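PDB 7D7P: phosphodiesterase, which is an all-helical member of the HD phosphodiesterase clan and carries bound zinc and magnesium ions. Local coordinates for residues 116-121 against 264-269; 137-142 against 211-216; 141-146 against 254-259; 215-220 against 258-263; 226-231 against 248-253. One frame throughout, in Å; residues are numbered along the deposited sequence.

Interaction 1 of 5, residues 116-121 against 264-269; sequences LHTTYL and PIKPFE
Lys266 and Ile265 approach Thr118, and the lysine makes the longer reach, from the loop to helix 109-126. Its CB leaves the backbone alongside the gap, and only the end of the chain turns to the helix. CG stands anti to the carbonyl carbon (chi1 -70°), and a second turn about CB-CG (chi2 -68°) and an extended remainder carry CE and NZ over. CE passes 4.2 Å from Thr118 OG1, a van der Waals approach with no hydrogen bond between the two residues. Lys266 NZ then donates to a water at 2.7 Å and is also hydrogen-bonded to Phe56 O and Trp54 O. The water ties the two segments together: it donates to Thr118 OG1 at 2.8 Å and lies 2.7 Å from His117 ND1, in the plane of the imidazole at its edge. Here the turn between helices 245-260 and 268-291, with Pro267 as N-cap of the second, is laid against helix 109-126, which also supplies the zinc ligand His111. Thr118 OG1 is hydrogen-bonded to Met114 O one turn earlier in its own helix. The methyl of the same threonine, CG2, faces Ile265 CD1 at 4.3 Å, an apolar touch beside the water, while the isoleucine also rests on Ile341 of helix 336-359.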
# COMPACT_ATOMS: atom_id res chain seq x y z
N LEU A 116 -9.40 26.88 1.58
CA LEU A 116 -9.19 27.98 2.51
C LEU A 116 -9.40 27.53 3.95
O LEU A 116 -8.58 27.80 4.82
CB LEU A 116 -10.11 29.15 2.17
CG LEU A 116 -10.19 30.22 3.26
CD1 LEU A 116 -8.86 30.94 3.42
CD2 LEU A 116 -11.32 31.21 3.00
N HIS A 117 -10.51 26.84 4.20
CA HIS A 117 -10.82 26.41 5.57
C HIS A 117 -9.82 25.38 6.07
O HIS A 117 -9.40 25.43 7.23
CB HIS A 117 -12.24 25.86 5.64
CG HIS A 117 -12.68 25.51 7.03
ND1 HIS A 117 -12.49 24.26 7.58
CD2 HIS A 117 -13.30 26.25 7.98
CE1 HIS A 117 -12.97 24.25 8.81
NE2 HIS A 117 -13.47 25.45 9.07
N THR A 118 -9.42 24.44 5.21
CA THR A 118 -8.44 23.43 5.62
C THR A 118 -7.07 24.06 5.86
O THR A 118 -6.34 23.63 6.76
CB THR A 118 -8.35 22.34 4.56
OG1 THR A 118 -9.67 21.83 4.28
CG2 THR A 118 -7.46 21.19 5.03
N THR A 119 -6.71 25.08 5.07
CA THR A 119 -5.48 25.81 5.33
C THR A 119 -5.54 26.52 6.67
O THR A 119 -4.55 26.57 7.41
CB THR A 119 -5.22 26.82 4.21
OG1 THR A 119 -5.10 26.13 2.96
CG2 THR A 119 -3.94 27.61 4.47
N TYR A 120 -6.71 27.07 7.02
CA TYR A 120 -6.88 27.70 8.32
C TYR A 120 -6.73 26.68 9.45
O TYR A 120 -6.18 27.00 10.51
CB TYR A 120 -8.25 28.38 8.37
CG TYR A 120 -8.96 28.35 9.70
CD1 TYR A 120 -8.66 29.28 10.69
CD2 TYR A 120 -9.96 27.42 9.95
CE1 TYR A 120 -9.32 29.26 11.90
CE2 TYR A 120 -10.62 27.39 11.16
CZ TYR A 120 -10.30 28.31 12.13
OH TYR A 120 -10.97 28.29 13.34
N LEU A 121 -7.19 25.45 9.23
CA LEU A 121 -7.02 24.41 10.24
C LEU A 121 -5.55 24.00 10.37
O LEU A 121 -5.05 23.83 11.49
CB LEU A 121 -7.88 23.19 9.91
CG LEU A 121 -9.40 23.35 9.93
CD1 LEU A 121 -10.07 22.11 9.37
CD2 LEU A 121 -9.91 23.64 11.34
N PRO A 264 -9.25 12.80 1.09
CA PRO A 264 -9.04 11.64 1.97
C PRO A 264 -8.93 11.97 3.45
O PRO A 264 -8.89 11.04 4.26
CB PRO A 264 -7.71 11.04 1.45
CG PRO A 264 -7.40 11.76 0.17
CD PRO A 264 -8.02 13.11 0.32
N ILE A 265 -8.88 13.24 3.84
CA ILE A 265 -8.77 13.60 5.24
C ILE A 265 -10.09 14.13 5.80
O ILE A 265 -10.12 14.75 6.86
CB ILE A 265 -7.62 14.60 5.47
CG1 ILE A 265 -7.84 15.89 4.68
CG2 ILE A 265 -6.28 13.97 5.11
CD1 ILE A 265 -6.75 16.92 4.88
N LYS A 266 -11.19 13.89 5.09
CA LYS A 266 -12.53 14.25 5.51
C LYS A 266 -13.34 13.00 5.83
O LYS A 266 -12.94 11.88 5.49
CB LYS A 266 -13.22 15.07 4.41
CG LYS A 266 -12.65 16.47 4.23
CD LYS A 266 -12.97 17.35 5.43
CE LYS A 266 -12.43 18.76 5.24
NZ LYS A 266 -12.86 19.65 6.35
N PRO A 267 -14.49 13.14 6.50
CA PRO A 267 -15.37 11.98 6.71
C PRO A 267 -15.73 11.32 5.38
O PRO A 267 -15.74 11.97 4.33
CB PRO A 267 -16.60 12.58 7.39
CG PRO A 267 -16.06 13.78 8.10
CD PRO A 267 -14.97 14.33 7.23
N PHE A 268 -16.04 10.02 5.44
CA PHE A 268 -16.14 9.24 4.21
C PHE A 268 -17.25 9.75 3.30
O PHE A 268 -17.10 9.73 2.07
CB PHE A 268 -16.37 7.76 4.51
CG PHE A 268 -16.47 6.91 3.28
CD1 PHE A 268 -15.34 6.59 2.55
CD2 PHE A 268 -17.70 6.47 2.82
CE1 PHE A 268 -15.42 5.82 1.40
CE2 PHE A 268 -17.80 5.70 1.67
CZ PHE A 268 -16.65 5.38 0.96
N GLU A 269 -18.36 10.21 3.87
CA GLU A 269 -19.42 10.78 3.04
C GLU A 269 -18.90 11.99 2.27
O GLU A 269 -19.27 12.20 1.11
CB GLU A 269 -20.62 11.16 3.89
CG GLU A 269 -21.85 11.54 3.07
CD GLU A 269 -23.07 11.82 3.92
OE1 GLU A 269 -23.18 12.94 4.46
OE2 GLU A 269 -23.92 10.91 4.05
O HOH W 1 -11.67 22.07 6.17

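Interaction 2 of 5, residues 137-142 against 211-216; sequences LAMLIA and INCILN
Two helices of the core, 133-145 and 200-215, meet here close to the metal site, through Met139 with Cys213 and Ala142 with Ile214. The backbones come near where the small Ala142 faces Ile214, their CA atoms 6.4 Å apart. Ile214 leads with CG1, which is anti to the carbonyl carbon (chi1 -71°) and extends CD1 along the flank of the other helix. Ile214 CG1 lies 4.1 Å from Ala142 CB and 3.9 Å from Ala142 O, and Ile214 CD1 is 4.0 Å from the same carbonyl oxygen, so the branch rests against backbone as much as side chain. About one turn earlier in helix 133-145 the methionine bends at both chi2 and chi3 and brings its sulfur across: Met139 SD is 3.7 Å from Cys213 SG. Helix 245-260 closes over this sulfur pair, with Leu252 on Met139 and Leu256 on Cys213. Where helix 200-215 ends, Asn216 folds back on it. Its ND2 donates to Asn212 O at 2.9 Å with an N-H...O angle of 155°, coming from above the carbonyl plane, while the backbone N of Asn216 reaches that oxygen from the opposite face. Asn216 OD1 is taken by Lys225 NZ. No hydrogen bond joins the two helices themselves. Since one sulfur of the pair is a thioether, it cannot form a disulfide, and the contact rests on dispersion and on close fit between buried apolar groups.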
# COMPACT_ATOMS: atom_id res chain seq x y z
N LEU A 137 -1.68 36.21 5.91
CA LEU A 137 -2.60 36.82 4.96
C LEU A 137 -2.39 36.26 3.56
O LEU A 137 -3.36 36.03 2.82
CB LEU A 137 -2.42 38.34 4.96
CG LEU A 137 -3.20 39.14 3.92
CD1 LEU A 137 -4.70 39.02 4.15
CD2 LEU A 137 -2.76 40.60 3.93
N ALA A 138 -1.13 36.02 3.17
CA ALA A 138 -0.85 35.47 1.85
C ALA A 138 -1.40 34.06 1.69
O ALA A 138 -1.84 33.68 0.60
CB ALA A 138 0.65 35.48 1.58
N MET A 139 -1.37 33.26 2.76
CA MET A 139 -1.87 31.89 2.66
C MET A 139 -3.38 31.86 2.48
O MET A 139 -3.91 30.99 1.78
CB MET A 139 -1.45 31.08 3.89
CG MET A 139 0.05 30.82 3.96
SD MET A 139 0.66 29.92 2.52
CE MET A 139 -0.11 28.33 2.79
N LEU A 140 -4.09 32.80 3.11
CA LEU A 140 -5.54 32.87 2.95
C LEU A 140 -5.92 33.25 1.52
O LEU A 140 -6.84 32.66 0.94
CB LEU A 140 -6.14 33.86 3.94
CG LEU A 140 -5.90 33.60 5.43
CD1 LEU A 140 -6.75 34.53 6.29
CD2 LEU A 140 -6.17 32.14 5.78
N ILE A 141 -5.22 34.23 0.95
CA ILE A 141 -5.51 34.65 -0.43
C ILE A 141 -5.14 33.54 -1.41
O ILE A 141 -5.90 33.24 -2.34
CB ILE A 141 -4.77 35.96 -0.75
CG1 ILE A 141 -5.27 37.09 0.15
CG2 ILE A 141 -4.93 36.32 -2.22
CD1 ILE A 141 -4.45 38.37 0.04
N ALA A 142 -3.98 32.91 -1.21
CA ALA A 142 -3.54 31.87 -2.13
C ALA A 142 -4.49 30.68 -2.13
O ALA A 142 -4.80 30.13 -3.19
CB ALA A 142 -2.12 31.42 -1.77
N ILE A 211 2.72 33.15 -5.13
CA ILE A 211 3.19 32.54 -6.37
C ILE A 211 3.74 31.14 -6.10
O ILE A 211 3.35 30.17 -6.75
CB ILE A 211 4.24 33.44 -7.06
CG1 ILE A 211 3.59 34.70 -7.63
CG2 ILE A 211 4.97 32.66 -8.15
CD1 ILE A 211 4.58 35.76 -8.07
N ASN A 212 4.65 31.03 -5.13
CA ASN A 212 5.30 29.75 -4.87
C ASN A 212 4.31 28.70 -4.40
O ASN A 212 4.39 27.53 -4.78
CB ASN A 212 6.43 29.92 -3.85
CG ASN A 212 7.21 28.64 -3.62
OD1 ASN A 212 6.95 27.90 -2.66
ND2 ASN A 212 8.16 28.36 -4.49
N CYS A 213 3.35 29.10 -3.56
CA CYS A 213 2.41 28.12 -3.01
C CYS A 213 1.42 27.65 -4.07
O CYS A 213 1.11 26.45 -4.14
CB CYS A 213 1.70 28.69 -1.79
SG CYS A 213 2.76 28.77 -0.32
N ILE A 214 0.92 28.56 -4.91
CA ILE A 214 -0.01 28.16 -5.96
C ILE A 214 0.69 27.30 -7.01
O ILE A 214 0.15 26.29 -7.46
CB ILE A 214 -0.69 29.39 -6.59
CG1 ILE A 214 -1.68 30.02 -5.60
CG2 ILE A 214 -1.40 29.01 -7.88
CD1 ILE A 214 -2.34 31.28 -6.12
N LEU A 215 1.91 27.69 -7.40
CA LEU A 215 2.65 26.89 -8.38
C LEU A 215 2.98 25.51 -7.84
O LEU A 215 3.10 24.55 -8.61
CB LEU A 215 3.93 27.62 -8.79
CG LEU A 215 3.78 28.81 -9.75
CD1 LEU A 215 5.14 29.42 -10.04
CD2 LEU A 215 3.10 28.39 -11.04
N ASN A 216 3.13 25.38 -6.52
CA ASN A 216 3.40 24.08 -5.92
C ASN A 216 2.14 23.24 -5.72
O ASN A 216 2.25 22.11 -5.22
CB ASN A 216 4.14 24.26 -4.59
CG ASN A 216 5.65 24.23 -4.76
OD1 ASN A 216 6.23 23.17 -4.99
ND2 ASN A 216 6.28 25.39 -4.66

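Interaction 3 of 5, residues 141-146 against 254-259; sequences IAALSH and VLLHTA. With ZN (zinc ion), chain G.
Leu256 pushes its two methyls against Ala142 and Ala143, and both alanines are small enough to let helix 245-260 come near helix 133-145. The isobutyl group is swung across by a CG anti to the backbone N (chi1 -179°). Leu256 CD1 meets Ala143 CB at 3.8 Å and also comes near that residue's CA, whereas Leu256 CD2 reaches Ala142 CB more loosely at 4.4 Å. Next to this apolar patch, His146 binds zinc through NE2 at 2.2 Å; His111, Asp147, Asp260 and two waters complete the coordination. The other imidazole nitrogen is held as well: His146 ND1 donates to Ala143 O at 2.7 Å, with an N-H...O angle of 153° and the oxygen somewhat out of the ring plane. The proton is therefore on ND1, and NE2 presents its lone pair to the metal. The carbonyl of Ala143, which also packs on Leu256, thus helps set the rotation of a zinc ligand. Further back, Ser145 OG donates to Ile141 O at 2.9 Å, and the backbone N of Ser145 uses the same acceptor, which fastens the last turn ahead of His146. On the other helix, Thr258 OG1 repeats this pattern with Val254 O, and Trp323 NE1 also bonds to that hydroxyl. Around the pair, Thr119 of helix 109-126 touches Ala143, Leu256 and Ala259, Ile210 of helix 200-215 packs on Ala142, and helix 305-330 backs Val254 and Thr258.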
# COMPACT_ATOMS: atom_id res chain seq x y z
N ILE A 141 -5.22 34.23 0.95
CA ILE A 141 -5.51 34.65 -0.43
C ILE A 141 -5.14 33.54 -1.41
O ILE A 141 -5.90 33.24 -2.34
CB ILE A 141 -4.77 35.96 -0.75
CG1 ILE A 141 -5.27 37.09 0.15
CG2 ILE A 141 -4.93 36.32 -2.22
CD1 ILE A 141 -4.45 38.37 0.04
N ALA A 142 -3.98 32.91 -1.21
CA ALA A 142 -3.54 31.87 -2.13
C ALA A 142 -4.49 30.68 -2.13
O ALA A 142 -4.80 30.13 -3.19
CB ALA A 142 -2.12 31.42 -1.77
N ALA A 143 -4.97 30.28 -0.95
CA ALA A 143 -5.85 29.12 -0.86
C ALA A 143 -7.16 29.35 -1.60
O ALA A 143 -7.65 28.47 -2.31
CB ALA A 143 -6.12 28.77 0.60
N LEU A 144 -7.74 30.54 -1.46
CA LEU A 144 -9.00 30.84 -2.11
C LEU A 144 -8.83 31.05 -3.61
O LEU A 144 -9.77 30.82 -4.38
CB LEU A 144 -9.64 32.07 -1.48
CG LEU A 144 -11.17 32.14 -1.37
CD1 LEU A 144 -11.77 30.82 -0.93
CD2 LEU A 144 -11.53 33.24 -0.40
N SER A 145 -7.65 31.47 -4.04
CA SER A 145 -7.37 31.82 -5.43
C SER A 145 -6.69 30.70 -6.21
O SER A 145 -6.41 30.88 -7.40
CB SER A 145 -6.50 33.08 -5.49
OG SER A 145 -7.10 34.16 -4.80
N HIS A 146 -6.41 29.56 -5.58
CA HIS A 146 -5.46 28.61 -6.14
C HIS A 146 -5.98 27.89 -7.38
O HIS A 146 -5.17 27.30 -8.11
CB HIS A 146 -5.06 27.58 -5.08
CG HIS A 146 -6.03 26.45 -4.94
ND1 HIS A 146 -7.21 26.57 -4.23
CD2 HIS A 146 -6.01 25.19 -5.43
CE1 HIS A 146 -7.86 25.42 -4.28
NE2 HIS A 146 -7.15 24.57 -5.00
N VAL A 254 4.16 23.15 1.32
CA VAL A 254 3.77 21.79 1.69
C VAL A 254 2.38 21.78 2.31
O VAL A 254 1.56 20.89 2.03
CB VAL A 254 4.82 21.18 2.65
CG1 VAL A 254 4.26 19.98 3.39
CG2 VAL A 254 6.08 20.80 1.87
N LEU A 255 2.07 22.78 3.14
CA LEU A 255 0.78 22.80 3.83
C LEU A 255 -0.37 23.13 2.88
O LEU A 255 -1.45 22.55 3.00
CB LEU A 255 0.82 23.79 4.99
CG LEU A 255 1.68 23.38 6.19
CD1 LEU A 255 1.69 24.47 7.25
CD2 LEU A 255 1.17 22.06 6.78
N LEU A 256 -0.16 24.05 1.94
CA LEU A 256 -1.22 24.37 0.99
C LEU A 256 -1.51 23.18 0.08
O LEU A 256 -2.66 22.91 -0.27
CB LEU A 256 -0.87 25.60 0.16
CG LEU A 256 -1.97 25.99 -0.84
CD1 LEU A 256 -3.25 26.38 -0.10
CD2 LEU A 256 -1.54 27.09 -1.80
N HIS A 257 -0.46 22.46 -0.33
CA HIS A 257 -0.66 21.24 -1.11
C HIS A 257 -1.43 20.21 -0.30
O HIS A 257 -2.29 19.49 -0.84
CB HIS A 257 0.69 20.68 -1.56
CG HIS A 257 0.58 19.39 -2.32
ND1 HIS A 257 -0.19 19.26 -3.46
CD2 HIS A 257 1.16 18.18 -2.11
CE1 HIS A 257 -0.08 18.02 -3.91
NE2 HIS A 257 0.73 17.35 -3.12
N THR A 258 -1.16 20.13 1.01
CA THR A 258 -1.92 19.24 1.89
C THR A 258 -3.40 19.62 1.90
O THR A 258 -4.27 18.75 1.81
CB THR A 258 -1.35 19.28 3.31
OG1 THR A 258 0.04 18.96 3.28
CG2 THR A 258 -2.08 18.28 4.20
N ALA A 259 -3.70 20.92 2.02
CA ALA A 259 -5.09 21.35 2.06
C ALA A 259 -5.79 21.15 0.72
O ALA A 259 -7.00 20.93 0.68
CB ALA A 259 -5.19 22.81 2.50
ZN ZN G . -7.42 22.63 -6.00
O HOH W 2 -5.25 22.66 -7.23
O HOH W 3 -7.64 20.52 -7.07

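Interaction 4 of 5, residues 215-220 against 258-263; sequences LNTDMA and TADLHN. With ZN (zinc ion), chain G.
Thr217 and Asp260 meet beside the zinc site, Thr217 CB lying 3.9 Å from Asp260 OD2. The metal bond comes from the other carboxylate oxygen: Asp260 OD1 is 2.3 Å from zinc, against 3.3 Å for Asp260 OD2, so the aspartate binds through one oxygen. With chi1 at -165°, the carboxylate is carried off the end of helix 245-260 toward the metal. Waters occupy OD2. One that is itself a zinc ligand donates to Asp260 OD2 at 2.6 Å; another donates both to Asp260 OD2 at 2.7 Å and to Thr217 O at 3.0 Å, bridging the segments. The apolar part lies further out, where Met219, bent at chi2 and chi3, meets Leu261 tip to tip, with Met219 SD 4.1 Å from Leu261 CD2. Turns shape both segments: a type I beta turn spans Leu215 to Asp218, an Asx turn follows in which Asp218 OD1 accepts from Ala220 N, and Leu261 centres an inverse gamma turn. Thr217 OG1 is hydrogen-bonded back to Ile214 O, and the threonine side chain is about 4 Å from the bound magnesium ion. With no direct hydrogen bond between the segments, the carboxylate divides its work, one oxygen on metal and one on water, and the polar coupling of the loop to the zinc ligand runs through solvent.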
# COMPACT_ATOMS: atom_id res chain seq x y z
N LEU A 215 1.91 27.69 -7.40
CA LEU A 215 2.65 26.89 -8.38
C LEU A 215 2.98 25.51 -7.84
O LEU A 215 3.10 24.55 -8.61
CB LEU A 215 3.93 27.62 -8.79
CG LEU A 215 3.78 28.81 -9.75
CD1 LEU A 215 5.14 29.42 -10.04
CD2 LEU A 215 3.10 28.39 -11.04
N ASN A 216 3.13 25.38 -6.52
CA ASN A 216 3.40 24.08 -5.92
C ASN A 216 2.14 23.24 -5.72
O ASN A 216 2.25 22.11 -5.22
CB ASN A 216 4.14 24.26 -4.59
CG ASN A 216 5.65 24.23 -4.76
OD1 ASN A 216 6.23 23.17 -4.99
ND2 ASN A 216 6.28 25.39 -4.66
N THR A 217 0.97 23.74 -6.09
CA THR A 217 -0.21 22.88 -6.16
C THR A 217 -0.23 22.04 -7.43
O THR A 217 -1.12 21.20 -7.58
CB THR A 217 -1.50 23.70 -6.05
OG1 THR A 217 -1.61 24.57 -7.18
CG2 THR A 217 -1.52 24.51 -4.76
N ASP A 218 0.72 22.27 -8.34
CA ASP A 218 0.88 21.42 -9.51
C ASP A 218 1.27 20.01 -9.08
O ASP A 218 2.33 19.81 -8.48
CB ASP A 218 1.94 22.02 -10.44
CG ASP A 218 2.08 21.26 -11.75
OD1 ASP A 218 1.40 20.24 -11.95
OD2 ASP A 218 2.89 21.70 -12.60
N MET A 219 0.40 19.04 -9.39
CA MET A 219 0.66 17.66 -8.99
C MET A 219 1.98 17.14 -9.55
O MET A 219 2.58 16.23 -8.97
CB MET A 219 -0.49 16.76 -9.44
CG MET A 219 -1.84 17.12 -8.83
SD MET A 219 -1.84 17.11 -7.03
CE MET A 219 -1.18 15.47 -6.71
N ALA A 220 2.45 17.71 -10.66
CA ALA A 220 3.74 17.32 -11.23
C ALA A 220 4.92 17.63 -10.31
O ALA A 220 6.01 17.11 -10.54
CB ALA A 220 3.94 18.00 -12.58
N THR A 258 -1.16 20.13 1.01
CA THR A 258 -1.92 19.24 1.89
C THR A 258 -3.40 19.62 1.90
O THR A 258 -4.27 18.75 1.81
CB THR A 258 -1.35 19.28 3.31
OG1 THR A 258 0.04 18.96 3.28
CG2 THR A 258 -2.08 18.28 4.20
N ALA A 259 -3.70 20.92 2.02
CA ALA A 259 -5.09 21.35 2.06
C ALA A 259 -5.79 21.15 0.72
O ALA A 259 -7.00 20.93 0.68
CB ALA A 259 -5.19 22.81 2.50
N ASP A 260 -5.04 21.23 -0.38
CA ASP A 260 -5.62 21.00 -1.70
C ASP A 260 -6.16 19.58 -1.82
O ASP A 260 -7.22 19.35 -2.42
CB ASP A 260 -4.59 21.27 -2.79
CG ASP A 260 -5.21 21.41 -4.17
OD1 ASP A 260 -6.44 21.57 -4.25
OD2 ASP A 260 -4.47 21.34 -5.17
N LEU A 261 -5.45 18.60 -1.25
CA LEU A 261 -5.88 17.21 -1.28
C LEU A 261 -6.71 16.88 -0.03
O LEU A 261 -6.35 16.03 0.79
CB LEU A 261 -4.67 16.29 -1.39
CG LEU A 261 -3.69 16.57 -2.54
CD1 LEU A 261 -2.53 15.58 -2.51
CD2 LEU A 261 -4.41 16.52 -3.88
N HIS A 262 -7.84 17.58 0.10
CA HIS A 262 -8.67 17.46 1.29
C HIS A 262 -9.59 16.25 1.28
O HIS A 262 -10.13 15.90 2.34
CB HIS A 262 -9.49 18.74 1.49
CG HIS A 262 -10.35 19.10 0.31
ND1 HIS A 262 -11.47 18.37 -0.04
CD2 HIS A 262 -10.26 20.11 -0.59
CE1 HIS A 262 -12.03 18.92 -1.11
NE2 HIS A 262 -11.31 19.97 -1.46
N ASN A 263 -9.79 15.61 0.13
CA ASN A 263 -10.75 14.51 0.04
C ASN A 263 -10.45 13.37 1.02
O ASN A 263 -11.37 12.98 1.76
CB ASN A 263 -10.81 13.99 -1.40
CG ASN A 263 -11.68 14.85 -2.29
OD1 ASN A 263 -12.02 15.98 -1.94
ND2 ASN A 263 -12.05 14.31 -3.45
ZN ZN G . -7.42 22.63 -6.00
O HOH W 4 -1.93 20.49 -4.77
O HOH W 2 -5.25 22.66 -7.23
O HOH W 3 -7.64 20.52 -7.07

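Interaction 5 of 5, residues 226-231 against 248-253; sequences LSKMEE and RLFVLA
Phe250 slots its ring tip between Lys228 and Met229; chi1 near 172° points the ring away from its own backbone N and out from helix 245-260. The tight side is the methionine. Met229 CG sits at the ring edge near its plane, 3.7 Å from Phe250 CZ, and Met229 SD follows along the rim at 3.9 Å from Phe250 CE2. The sulfur lies 5.1 Å from the ring centroid and 68° off the normal, an oblique Met-aromatic contact. Met229 is buried, and Leu327 of helix 305-330 packs on it as well. The contact joins helix 222-234 to helix 245-260, two helices successive in the chain; Met229 CA and Val251 CA, the nearest pair, are 9.1 Å apart, and the aromatic ring spans the gap. On the solvent side, only the aliphatic part of the lysine takes part: Lys228 CB is 3.8 Å from Phe250 CZ, and Lys228 CD lies 4.0 Å from Phe250 CE1. Beyond that the extended chain leads the ammonium group away from the ring, at the exposed margin of the contact.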
# COMPACT_ATOMS: atom_id res chain seq x y z
N LEU A 226 7.95 15.69 -1.78
CA LEU A 226 7.98 14.51 -0.92
C LEU A 226 9.41 14.07 -0.63
O LEU A 226 9.73 13.69 0.51
CB LEU A 226 7.18 13.38 -1.56
CG LEU A 226 7.06 12.08 -0.75
CD1 LEU A 226 6.50 12.35 0.64
CD2 LEU A 226 6.22 11.06 -1.49
N SER A 227 10.28 14.11 -1.64
CA SER A 227 11.68 13.73 -1.44
C SER A 227 12.39 14.67 -0.48
O SER A 227 13.17 14.23 0.36
CB SER A 227 12.41 13.70 -2.79
OG SER A 227 11.79 12.82 -3.71
N LYS A 228 12.14 15.98 -0.60
CA LYS A 228 12.79 16.94 0.28
C LYS A 228 12.29 16.79 1.72
O LYS A 228 13.07 16.95 2.67
CB LYS A 228 12.56 18.36 -0.23
CG LYS A 228 13.15 18.61 -1.61
CD LYS A 228 12.82 20.00 -2.12
CE LYS A 228 13.35 20.22 -3.53
NZ LYS A 228 13.00 21.57 -4.06
N MET A 229 11.00 16.48 1.89
CA MET A 229 10.48 16.22 3.22
C MET A 229 11.12 14.98 3.83
O MET A 229 11.37 14.93 5.04
CB MET A 229 8.96 16.07 3.16
CG MET A 229 8.22 17.37 2.88
SD MET A 229 7.64 18.18 4.39
CE MET A 229 6.32 17.07 4.87
N GLU A 230 11.38 13.96 3.01
CA GLU A 230 12.04 12.76 3.51
C GLU A 230 13.46 13.05 3.96
O GLU A 230 13.91 12.54 5.00
CB GLU A 230 12.04 11.67 2.43
CG GLU A 230 10.69 11.03 2.19
CD GLU A 230 10.78 9.80 1.30
OE1 GLU A 230 11.68 9.76 0.44
OE2 GLU A 230 9.95 8.89 1.47
N GLU A 231 14.20 13.87 3.20
CA GLU A 231 15.56 14.21 3.59
C GLU A 231 15.57 15.08 4.85
O GLU A 231 16.46 14.94 5.69
CB GLU A 231 16.28 14.92 2.44
CG GLU A 231 17.79 15.04 2.65
CD GLU A 231 18.47 15.85 1.56
OE1 GLU A 231 18.11 17.03 1.38
OE2 GLU A 231 19.37 15.30 0.89
N ARG A 248 10.97 28.06 5.54
CA ARG A 248 9.61 28.34 5.99
C ARG A 248 8.64 28.41 4.81
O ARG A 248 7.50 27.95 4.91
CB ARG A 248 9.57 29.63 6.80
CG ARG A 248 8.21 29.94 7.41
CD ARG A 248 8.27 31.12 8.37
NE ARG A 248 8.52 32.39 7.69
CZ ARG A 248 9.67 33.05 7.74
NH1 ARG A 248 10.69 32.57 8.44
NH2 ARG A 248 9.80 34.20 7.09
N LEU A 249 9.09 28.98 3.69
CA LEU A 249 8.25 29.02 2.49
C LEU A 249 7.98 27.62 1.97
O LEU A 249 6.87 27.32 1.50
CB LEU A 249 8.90 29.89 1.41
CG LEU A 249 8.13 30.00 0.10
CD1 LEU A 249 6.70 30.49 0.34
CD2 LEU A 249 8.84 30.92 -0.89
N PHE A 250 8.98 26.73 2.03
CA PHE A 250 8.77 25.35 1.63
C PHE A 250 7.67 24.70 2.46
O PHE A 250 6.82 23.97 1.91
CB PHE A 250 10.08 24.56 1.76
CG PHE A 250 9.92 23.08 1.56
CD1 PHE A 250 9.83 22.55 0.28
CD2 PHE A 250 9.89 22.22 2.64
CE1 PHE A 250 9.70 21.19 0.09
CE2 PHE A 250 9.75 20.85 2.45
CZ PHE A 250 9.66 20.34 1.18
N VAL A 251 7.66 24.95 3.77
CA VAL A 251 6.63 24.38 4.64
C VAL A 251 5.25 24.92 4.28
O VAL A 251 4.27 24.17 4.25
CB VAL A 251 6.99 24.66 6.11
CG1 VAL A 251 5.81 24.34 7.02
CG2 VAL A 251 8.22 23.86 6.52
N LEU A 252 5.16 26.22 4.00
CA LEU A 252 3.88 26.79 3.57
C LEU A 252 3.40 26.15 2.28
O LEU A 252 2.21 25.84 2.14
CB LEU A 252 4.01 28.31 3.40
CG LEU A 252 4.47 29.10 4.62
CD1 LEU A 252 4.53 30.59 4.31
CD2 LEU A 252 3.56 28.84 5.81
N ALA A 253 4.31 25.93 1.32
CA ALA A 253 3.94 25.24 0.09
C ALA A 253 3.50 23.81 0.38
O ALA A 253 2.56 23.31 -0.25
CB ALA A 253 5.11 25.26 -0.89

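Helix 245-260 and the turn after it run through the set: its successive parts serve interactions 5, 3 and 4, and the chain then enters the loop used by interaction 1. Helix 133-145 is shared by interactions 2 and 3, whose centres are 6 Å apart, and interaction 4 is 7 Å from interaction 3. Interaction 1 begins first along the chain and closes last, enclosing the other four. Interactions 1 and 3 touch through Thr119, their centres 12 Å apart. Zinc is common to interactions 3 and 4, so two ligands from distant parts of the chain converge there, while interaction 5 lies outward, about 20 Å between centres from interaction 1.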